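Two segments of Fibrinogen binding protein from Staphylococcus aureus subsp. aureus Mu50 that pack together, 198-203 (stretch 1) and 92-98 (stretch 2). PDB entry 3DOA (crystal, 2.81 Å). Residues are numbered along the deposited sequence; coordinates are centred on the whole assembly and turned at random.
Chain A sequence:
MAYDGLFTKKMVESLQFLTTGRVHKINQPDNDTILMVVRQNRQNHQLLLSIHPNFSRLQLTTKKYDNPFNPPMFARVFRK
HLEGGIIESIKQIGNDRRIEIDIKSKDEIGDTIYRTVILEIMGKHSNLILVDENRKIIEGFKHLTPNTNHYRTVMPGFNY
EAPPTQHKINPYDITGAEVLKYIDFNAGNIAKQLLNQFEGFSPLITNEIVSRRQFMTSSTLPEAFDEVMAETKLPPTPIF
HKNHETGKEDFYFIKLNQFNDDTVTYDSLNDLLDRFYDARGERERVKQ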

# COMPACT_ATOMS: atom_id res chain seq x y z
N PHE A 198 0.38 15.40 5.62
CA PHE A 198 -0.06 14.79 4.38
C PHE A 198 -0.13 13.28 4.46
O PHE A 198 0.82 12.62 4.89
CB PHE A 198 0.80 15.34 3.23
CG PHE A 198 0.49 16.77 2.94
CD1 PHE A 198 -0.59 17.11 2.13
CD2 PHE A 198 1.15 17.78 3.60
CE1 PHE A 198 -0.95 18.46 1.88
CE2 PHE A 198 0.80 19.15 3.37
CZ PHE A 198 -0.25 19.48 2.50
N GLU A 199 -1.31 12.78 4.13
CA GLU A 199 -1.67 11.34 4.24
C GLU A 199 -0.82 10.53 3.29
O GLU A 199 -0.64 10.85 2.11
CB GLU A 199 -3.20 11.11 3.94
CG GLU A 199 -3.74 9.60 3.87
CD GLU A 199 -5.27 9.44 3.44
OE1 GLU A 199 -5.84 10.24 2.61
OE2 GLU A 199 -5.89 8.44 3.95
N GLY A 200 -0.26 9.48 3.82
CA GLY A 200 0.54 8.62 2.97
C GLY A 200 1.91 9.08 2.53
O GLY A 200 2.55 8.40 1.72
N PHE A 201 2.40 10.19 3.06
CA PHE A 201 3.77 10.61 2.79
C PHE A 201 4.82 9.82 3.58
O PHE A 201 4.49 9.18 4.57
CB PHE A 201 3.94 12.10 3.08
CG PHE A 201 3.62 13.00 1.90
CD1 PHE A 201 3.27 12.48 0.64
CD2 PHE A 201 3.75 14.38 2.04
CE1 PHE A 201 3.02 13.32 -0.43
CE2 PHE A 201 3.50 15.21 0.97
CZ PHE A 201 3.13 14.67 -0.26
N SER A 202 6.05 9.85 3.08
CA SER A 202 7.23 9.25 3.71
C SER A 202 8.40 10.24 3.61
O SER A 202 8.43 11.12 2.69
CB SER A 202 7.68 8.01 2.96
OG SER A 202 7.80 8.34 1.58
N PRO A 203 9.39 10.05 4.49
CA PRO A 203 10.68 10.64 4.42
C PRO A 203 11.20 10.74 2.97
O PRO A 203 11.52 11.83 2.49
CB PRO A 203 11.50 9.67 5.23
CG PRO A 203 10.62 9.33 6.29
CD PRO A 203 9.32 9.17 5.67
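Stretch 2, residues 92-98: QIGNDRR

Two turns meet here, both from stretches without regular helix or strand at the contact. Stretch 2 folds into a type II' turn from Ile93 to Asp96, closed by Asp96 N to Ile93 O (3.0 Å), while stretch 1 makes a type II turn from Phe198 to Phe201. The backbones come nearest where the CA atoms of Gly200 and Asp96 lie 4.7 Å apart, and the contact buries 352 Å² in all.

Glu199 points its CA-to-CB bond toward stretch 2 and, with chi1 and chi2 both t, extends over the turn. There Glu199 OE1 accepts a weak hydrogen bond from Asn95 N (3.2 Å), and Glu199 OE2 lies 3.1 Å from Asp96 CB. The CB of Asn95 points sideways, but its t rotamer, with chi2 at 52°, brings the amide back to stretch 1, where ND2 donates a very short hydrogen bond to Glu199 O (2.4 Å). Backbone and side chain of Asn95 thus both engage Glu199.

Gly200 lets the two stretches close in: its CA approaches Asn95 O at 3.4 Å in a CA-H...O contact, and a CB would fall 2.0 Å from that oxygen. Its phi/psi of 74/7 also calls for glycine. At Gly94, whose phi is positive, a CB would lie 2.7 Å from Glu199 OE1.

Arg97 likewise starts sideways, with chi1 m and chi2 between wells at 141°, yet its end reaches stretch 1. Phe201 O lies at the guanidinium edge and accepts from both NH1 (3.0 Å) and NH2 (3.3 Å) of Arg97. Phe201 thus contributes its carbonyl, its CB pointing away. Asp96, with chi1 t, turns its carboxylate to its own stretch, OD1 accepting from Arg97 N at 2.6 Å. Ser202, chi1 p, caps the helix that follows.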

# COMPACT_ATOMS: atom_id res chain seq x y z
N GLN A 92 -7.56 1.76 -3.21
CA GLN A 92 -6.74 2.30 -2.14
C GLN A 92 -7.65 3.23 -1.45
O GLN A 92 -8.42 3.90 -2.11
CB GLN A 92 -5.55 3.10 -2.71
CG GLN A 92 -4.65 3.87 -1.67
CD GLN A 92 -3.69 4.90 -2.32
OE1 GLN A 92 -3.72 5.14 -3.54
NE2 GLN A 92 -2.83 5.51 -1.50
N ILE A 93 -7.56 3.30 -0.12
CA ILE A 93 -8.42 4.23 0.62
C ILE A 93 -7.70 5.55 0.74
O ILE A 93 -6.71 5.67 1.44
CB ILE A 93 -8.86 3.69 1.98
CG1 ILE A 93 -9.40 2.26 1.81
CG2 ILE A 93 -9.93 4.55 2.53
CD1 ILE A 93 -10.38 1.97 0.62
N GLY A 94 -8.20 6.53 0.02
CA GLY A 94 -7.57 7.84 -0.07
C GLY A 94 -6.17 7.67 -0.62
O GLY A 94 -5.91 6.85 -1.55
N ASN A 95 -5.27 8.45 0.01
CA ASN A 95 -3.80 8.26 -0.18
C ASN A 95 -3.12 7.45 0.95
O ASN A 95 -1.93 7.45 1.02
CB ASN A 95 -3.08 9.61 -0.47
CG ASN A 95 -1.63 9.43 -0.90
OD1 ASN A 95 -1.29 8.65 -1.82
ND2 ASN A 95 -0.74 10.15 -0.21
N ASP A 96 -3.90 6.70 1.74
CA ASP A 96 -3.38 5.99 2.90
C ASP A 96 -2.73 4.73 2.44
O ASP A 96 -2.76 4.43 1.27
CB ASP A 96 -4.44 5.70 3.97
CG ASP A 96 -3.80 5.34 5.33
OD1 ASP A 96 -2.56 5.54 5.44
OD2 ASP A 96 -4.45 4.84 6.29
N ARG A 97 -2.05 4.06 3.37
CA ARG A 97 -1.37 2.78 3.12
C ARG A 97 -2.32 1.54 3.43
O ARG A 97 -2.03 0.65 4.28
CB ARG A 97 -0.09 2.66 3.98
CG ARG A 97 1.05 3.66 3.80
CD ARG A 97 1.65 4.01 5.22
NE ARG A 97 3.04 4.46 5.09
CZ ARG A 97 3.52 5.74 5.07
NH1 ARG A 97 2.72 6.81 5.24
NH2 ARG A 97 4.84 5.95 4.90
N ARG A 98 -3.41 1.53 2.65
CA ARG A 98 -4.55 0.69 2.77
C ARG A 98 -5.13 0.31 1.39
O ARG A 98 -5.46 1.17 0.54
CB ARG A 98 -5.60 1.42 3.55
CG ARG A 98 -5.36 1.36 4.99
CD ARG A 98 -6.06 2.47 5.77
NE ARG A 98 -7.48 2.22 6.01
CZ ARG A 98 -8.42 3.17 5.96
NH1 ARG A 98 -8.11 4.41 5.65
NH2 ARG A 98 -9.70 2.85 6.20